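Local coordinates for protein transcription initiation factor IIB (Methanocaldococcus jannaschii, PDB 5O9J) that is a mini-intein that probably excises itself from a transcription factor precursor by protein splicing, joining the flanking sequences, at residues 73-78 with 158-163; 92-97 with 110-115. All coordinates share one frame; numbering follows the deposited sequence.

Contact 1: 73-78 with 158-163. With GOL (glycerol), chain G.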
loop_
_atom_site.group_PDB
_atom_site.type_symbol
_atom_site.label_atom_id
_atom_site.label_comp_id
_atom_site.label_asym_id
_atom_site.label_seq_id
_atom_site.Cartn_x
_atom_site.Cartn_y
_atom_site.Cartn_z
ATOM N N ARG A 73 -5.174 -2.776 12.088
ATOM C CA ARG A 73 -4.305 -1.639 12.326
ATOM C C ARG A 73 -3.338 -2.012 13.438
ATOM O O ARG A 73 -3.625 -2.911 14.235
ATOM C CB ARG A 73 -5.111 -0.396 12.712
ATOM C CG ARG A 73 -5.783 -0.510 14.095
ATOM C CD ARG A 73 -6.678 0.681 14.441
ATOM N NE ARG A 73 -7.418 0.440 15.685
ATOM C CZ ARG A 73 -8.363 1.243 16.171
ATOM N NH1 ARG A 73 -8.698 2.348 15.522
ATOM N NH2 ARG A 73 -8.979 0.936 17.310
ATOM N N HIS A 74 -2.194 -1.333 13.486
ATOM C CA HIS A 74 -1.266 -1.459 14.607
ATOM C C HIS A 74 -0.500 -0.156 14.761
ATOM O O HIS A 74 -0.359 0.598 13.792
ATOM C CB HIS A 74 -0.315 -2.649 14.420
ATOM C CG HIS A 74 0.497 -2.600 13.156
ATOM N ND1 HIS A 74 1.752 -2.031 13.093
ATOM C CD2 HIS A 74 0.231 -3.074 11.917
ATOM C CE1 HIS A 74 2.218 -2.141 11.872
ATOM N NE2 HIS A 74 1.329 -2.769 11.124
ATOM N N PRO A 75 -0.044 0.145 15.995
ATOM C CA PRO A 75 0.744 1.357 16.222
ATOM C C PRO A 75 2.094 1.281 15.535
ATOM O O PRO A 75 2.711 0.216 15.505
ATOM C CB PRO A 75 0.922 1.396 17.751
ATOM C CG PRO A 75 -0.127 0.492 18.290
ATOM C CD PRO A 75 -0.327 -0.570 17.250
ATOM N N VAL A 76 2.555 2.405 15.007
ATOM C CA VAL A 76 3.870 2.469 14.390
ATOM C C VAL A 76 4.552 3.779 14.738
ATOM O O VAL A 76 3.913 4.828 14.787
ATOM C CB VAL A 76 3.791 2.322 12.857
ATOM C CG1 VAL A 76 3.600 0.874 12.481
ATOM C CG2 VAL A 76 2.655 3.156 12.307
ATOM N N SER A 77 5.857 3.711 14.966
ATOM C CA SER A 77 6.633 4.870 15.395
ATOM C C SER A 77 7.056 5.763 14.238
ATOM O O SER A 77 6.921 6.987 14.293
ATOM C CB SER A 77 7.880 4.415 16.156
ATOM O OG SER A 77 8.932 5.350 15.991
ATOM N N GLU A 78 7.577 5.142 13.188
ATOM C CA GLU A 78 8.155 5.891 12.078
ATOM C C GLU A 78 7.724 5.350 10.726
ATOM O O GLU A 78 7.413 4.168 10.581
ATOM C CB GLU A 78 9.678 5.863 12.161
ATOM C CG GLU A 78 10.253 4.459 12.054
ATOM C CD GLU A 78 11.674 4.444 11.512
ATOM O OE1 GLU A 78 12.314 5.520 11.469
ATOM O OE2 GLU A 78 12.142 3.355 11.112
ATOM N N SER A 158 -1.753 9.057 11.830
ATOM C CA SER A 158 -2.594 8.685 12.967
ATOM C C SER A 158 -1.819 8.092 14.141
ATOM O O SER A 158 -2.311 8.077 15.270
ATOM C CB SER A 158 -3.661 7.680 12.534
ATOM O OG SER A 158 -3.088 6.404 12.301
ATOM N N GLY A 159 -0.615 7.597 13.874
ATOM C CA GLY A 159 0.139 6.867 14.877
ATOM C C GLY A 159 -0.102 5.384 14.681
ATOM O O GLY A 159 0.356 4.552 15.465
ATOM N N TYR A 160 -0.834 5.066 13.614
ATOM C CA TYR A 160 -1.157 3.693 13.254
ATOM C C TYR A 160 -0.890 3.461 11.758
ATOM O O TYR A 160 -0.905 4.399 10.964
ATOM C CB TYR A 160 -2.618 3.379 13.596
ATOM C CG TYR A 160 -2.905 3.128 15.077
ATOM C CD1 TYR A 160 -2.783 4.147 16.023
ATOM C CD2 TYR A 160 -3.330 1.879 15.520
ATOM C CE1 TYR A 160 -3.057 3.915 17.379
ATOM C CE2 TYR A 160 -3.609 1.640 16.861
ATOM C CZ TYR A 160 -3.471 2.658 17.784
ATOM O OH TYR A 160 -3.750 2.412 19.116
ATOM N N ALA A 161 -0.617 2.214 11.393
ATOM C CA ALA A 161 -0.544 1.795 9.995
ATOM C C ALA A 161 -1.638 0.767 9.767
ATOM O O ALA A 161 -2.069 0.106 10.715
ATOM C CB ALA A 161 0.809 1.226 9.671
ATOM N N TYR A 162 -2.088 0.619 8.526
ATOM C CA TYR A 162 -3.323 -0.112 8.268
ATOM C C TYR A 162 -3.203 -1.229 7.229
ATOM O O TYR A 162 -2.359 -1.181 6.328
ATOM C CB TYR A 162 -4.414 0.879 7.855
ATOM C CG TYR A 162 -4.660 1.938 8.907
ATOM C CD1 TYR A 162 -3.880 3.083 8.958
ATOM C CD2 TYR A 162 -5.654 1.781 9.867
ATOM C CE1 TYR A 162 -4.080 4.050 9.931
ATOM C CE2 TYR A 162 -5.869 2.748 10.841
ATOM C CZ TYR A 162 -5.076 3.878 10.865
ATOM O OH TYR A 162 -5.258 4.852 11.817
ATOM N N ASP A 163 -4.073 -2.225 7.369
ATOM C CA ASP A 163 -4.047 -3.434 6.548
ATOM C C ASP A 163 -5.434 -3.824 6.038
ATOM O O ASP A 163 -6.422 -3.784 6.777
ATOM C CB ASP A 163 -3.470 -4.604 7.347
ATOM C CG ASP A 163 -1.980 -4.801 7.127
ATOM O OD1 ASP A 163 -1.612 -5.404 6.097
ATOM O OD2 ASP A 163 -1.180 -4.342 7.978
HETATM C C1 GOL G . -5.990 4.566 14.950
HETATM O O1 GOL G . -6.521 4.004 13.768
HETATM C C2 GOL G . -6.433 6.016 15.085
HETATM O O2 GOL G . -7.620 6.059 15.847
HETATM C C3 GOL G . -5.345 6.793 15.820
HETATM O O3 GOL G . -5.919 7.911 16.460
#
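Strands 73-75 and 160-163 run antiparallel, their axes coming within 4.6 Å, with His74 and Ala161 as a hydrogen-bonded pair flanked by the non-hydrogen-bonded pairs Arg73-Tyr162 and Pro75-Tyr160. His74 N meets Ala161 O at 3.1 Å, and Ala161 N returns the bond to His74 O at 2.9 Å, both nearly along the C=O axis. Beyond the strand end Val76 N reaches Gly159 O from above the carbonyl plane; at the backbone angles of Gly159 a CB would jam against Ser158 O, which calls for glycine. Tyr160 CG lies anti to the carbonyl carbon (chi1 -77°), which sets the ring alongside Pro75, whose CG sits over one face, 3.9 Å from Tyr160 CE2. C1 of a glycerol, probably from the crystallisation liquor, lies over the opposite face. The extended Arg73 chain crosses the ring obliquely, its CG 3.7 Å from Tyr160 CD2, and its guanidinium forms salt bridges with Asp29 and Glu45. An alanine in place of Tyr160 would remove the ring that Pro75 and the Arg73 methylenes lie against, and would probably leave the arginine less well positioned. On the face shared with Arg73, Tyr162 leans its CD2 on Arg73 CB, while its OH makes a very short 2.5 Å hydrogen bond with glycerol O1 and another with Ser158 OG, which also accepts from Tyr160 N in an ST turn. Val76 CG2 packs against Ala161 CB, which lies on the same face as His74. Helix 24-33 lies against Arg73 and Tyr162. The contact joins interior strands 70-75 and 160-165 of an antiparallel sheet in the largely beta HINT fold of inteins.

Contact 2: 92-97 with 110-115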
loop_
_atom_site.group_PDB
_atom_site.type_symbol
_atom_site.label_atom_id
_atom_site.label_comp_id
_atom_site.label_asym_id
_atom_site.label_seq_id
_atom_site.Cartn_x
_atom_site.Cartn_y
_atom_site.Cartn_z
ATOM N N VAL A 92 5.826 4.944 3.576
ATOM C CA VAL A 92 5.681 3.525 3.892
ATOM C C VAL A 92 6.504 3.119 5.106
ATOM O O VAL A 92 7.457 3.795 5.483
ATOM C CB VAL A 92 6.090 2.620 2.696
ATOM C CG1 VAL A 92 5.168 2.844 1.526
ATOM C CG2 VAL A 92 7.525 2.888 2.287
ATOM N N THR A 93 6.130 2.001 5.709
ATOM C CA THR A 93 6.888 1.457 6.816
ATOM C C THR A 93 8.151 0.781 6.316
ATOM O O THR A 93 8.320 0.532 5.118
ATOM C CB THR A 93 6.065 0.453 7.628
ATOM O OG1 THR A 93 5.699 -0.648 6.789
ATOM C CG2 THR A 93 4.807 1.119 8.170
ATOM N N ARG A 94 9.026 0.483 7.260
ATOM C CA ARG A 94 10.371 0.005 6.988
ATOM C C ARG A 94 10.389 -1.322 6.248
ATOM O O ARG A 94 11.283 -1.584 5.446
ATOM C CB ARG A 94 11.137 -0.107 8.313
ATOM C CG ARG A 94 11.786 -1.447 8.576
ATOM C CD ARG A 94 12.673 -1.398 9.808
ATOM N NE ARG A 94 13.637 -0.303 9.745
ATOM C CZ ARG A 94 13.524 0.825 10.438
ATOM N NH1 ARG A 94 12.479 1.005 11.240
ATOM N NH2 ARG A 94 14.445 1.774 10.323
ATOM N N SER A 95 9.388 -2.154 6.507
ATOM C CA SER A 95 9.390 -3.510 5.986
ATOM C C SER A 95 8.899 -3.602 4.545
ATOM O O SER A 95 8.507 -4.676 4.104
ATOM C CB SER A 95 8.524 -4.406 6.859
ATOM O OG SER A 95 7.178 -3.970 6.819
ATOM N N HIS A 96 8.891 -2.493 3.815
ATOM C CA HIS A 96 8.481 -2.548 2.413
ATOM C C HIS A 96 9.681 -2.490 1.497
ATOM O O HIS A 96 10.702 -1.890 1.831
ATOM C CB HIS A 96 7.518 -1.415 2.064
ATOM C CG HIS A 96 6.138 -1.621 2.588
ATOM N ND1 HIS A 96 5.748 -1.221 3.850
ATOM C CD2 HIS A 96 5.048 -2.207 2.028
ATOM C CE1 HIS A 96 4.485 -1.540 4.041
ATOM N NE2 HIS A 96 4.035 -2.143 2.952
ATOM N N SER A 97 9.551 -3.106 0.328
ATOM C CA SER A 97 10.630 -3.071 -0.640
ATOM C C SER A 97 10.128 -2.508 -1.964
ATOM O O SER A 97 8.932 -2.577 -2.265
ATOM C CB SER A 97 11.216 -4.465 -0.839
ATOM O OG SER A 97 10.284 -5.299 -1.500
ATOM N N ARG A 110 14.605 -3.092 0.189
ATOM C CA ARG A 110 13.937 -2.541 1.372
ATOM C C ARG A 110 14.084 -1.019 1.422
ATOM O O ARG A 110 15.115 -0.478 1.015
ATOM C CB ARG A 110 14.495 -3.170 2.648
ATOM C CG ARG A 110 13.842 -4.490 3.003
ATOM C CD ARG A 110 14.444 -5.082 4.259
ATOM N NE ARG A 110 14.507 -4.113 5.347
ATOM C CZ ARG A 110 13.866 -4.242 6.503
ATOM N NH1 ARG A 110 13.097 -5.302 6.729
ATOM N NH2 ARG A 110 13.997 -3.309 7.435
ATOM N N VAL A 111 13.048 -0.332 1.895
ATOM C CA VAL A 111 13.020 1.129 1.850
ATOM C C VAL A 111 14.070 1.764 2.759
ATOM O O VAL A 111 14.508 2.896 2.518
ATOM C CB VAL A 111 11.632 1.679 2.236
ATOM C CG1 VAL A 111 10.594 1.274 1.195
ATOM C CG2 VAL A 111 11.229 1.189 3.619
ATOM N N ASP A 112 14.479 1.036 3.795
ATOM C CA ASP A 112 15.464 1.565 4.737
ATOM C C ASP A 112 16.894 1.359 4.232
ATOM O O ASP A 112 17.846 1.849 4.833
ATOM C CB ASP A 112 15.282 0.934 6.127
ATOM C CG ASP A 112 15.453 -0.576 6.123
ATOM O OD1 ASP A 112 15.528 -1.176 5.031
ATOM O OD2 ASP A 112 15.500 -1.167 7.226
ATOM N N GLU A 113 17.034 0.650 3.115
ATOM C CA GLU A 113 18.341 0.445 2.497
ATOM C C GLU A 113 18.487 1.281 1.228
ATOM O O GLU A 113 19.508 1.224 0.540
ATOM C CB GLU A 113 18.562 -1.034 2.188
ATOM C CG GLU A 113 18.539 -1.931 3.421
ATOM C CD GLU A 113 18.912 -3.375 3.113
ATOM O OE1 GLU A 113 19.339 -3.658 1.973
ATOM O OE2 GLU A 113 18.775 -4.230 4.018
ATOM N N LEU A 114 17.461 2.062 0.921
ATOM C CA LEU A 114 17.523 2.975 -0.211
ATOM C C LEU A 114 18.409 4.175 0.105
ATOM O O LEU A 114 18.553 4.564 1.264
ATOM C CB LEU A 114 16.126 3.450 -0.593
ATOM C CG LEU A 114 15.200 2.425 -1.235
ATOM C CD1 LEU A 114 13.809 3.009 -1.305
ATOM C CD2 LEU A 114 15.703 2.063 -2.621
ATOM N N LYS A 115 18.989 4.758 -0.936
ATOM C CA LYS A 115 19.845 5.928 -0.796
ATOM C C LYS A 115 19.455 6.992 -1.809
ATOM O O LYS A 115 18.982 6.668 -2.891
ATOM C CB LYS A 115 21.312 5.534 -0.981
ATOM C CG LYS A 115 21.823 4.571 0.082
ATOM C CD LYS A 115 23.106 3.871 -0.351
ATOM C CE LYS A 115 22.879 3.006 -1.584
ATOM N NZ LYS A 115 24.034 2.106 -1.863
#
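A chi1 of 127°, away from any staggered position, and a bend at chi3 (-53°) turn Arg94 NE to Asp112, while its NH1 goes to Glu78; Arg110 bends the opposite way at chi3 (50°) to reach the same carboxylate. Arg110 grips Asp112 side-on: its NE bonds OD1 of Asp112 through the syn lone pair at 3.1 Å, and its NH2 makes a nearly straight 2.6 Å bond to OD2. Arg94 NE adds a looser bond to the same Asp112 OD2, at 3.3 Å, and both donors to this oxygen come from above the carboxylate plane. The shared carboxylate probably offsets the repulsion between the arginines, whose Arg94 NE and Arg110 NH2 lie 3.8 Å apart. Arg94 O sits over one face of the Arg110 guanidinium. Val111, buried, fits against both the turn and Val92. Its N donates to His96 O at 2.8 Å. The Val111 CG1 methyl packs on Val92 CG2 at 3.6 Å, and its CG2 methyl rests against the carbonyl oxygens of Thr93 and Arg94. The type I turn from Thr93 to His96 brings His96 ND1 within 3.0 Å of Thr93 OG1, a weak bond, and NE2 binds Tyr3 O, also weakly. Thr93 and His96 match the TxxH block B motif of inteins, whose histidine, as in relatives, probably assists the first splicing step at the N-terminal junction.

From the N terminus the chain first enters contact 1 along strand 70-75 and leaves it at Glu78 for strands 79-84 and 88-92. The turn at 92-97 then opens contact 2, and the hairpin of strands 96-102 and 105-110 brings 110-115 back to close this short loop. Only after strand 143-154 does 158-163 return to strand 70-75, so contact 2 is nested within the long loop closed by contact 1. Their centres lie about 16 Å apart. The salt bridge between Glu78 of 73-78 and Arg94 of 92-97 and packing of Ala161 CB against Thr93 CG2 connect them, tying the sheet containing strands 70-75 and 160-165 to the turn that leads into strand 96-102.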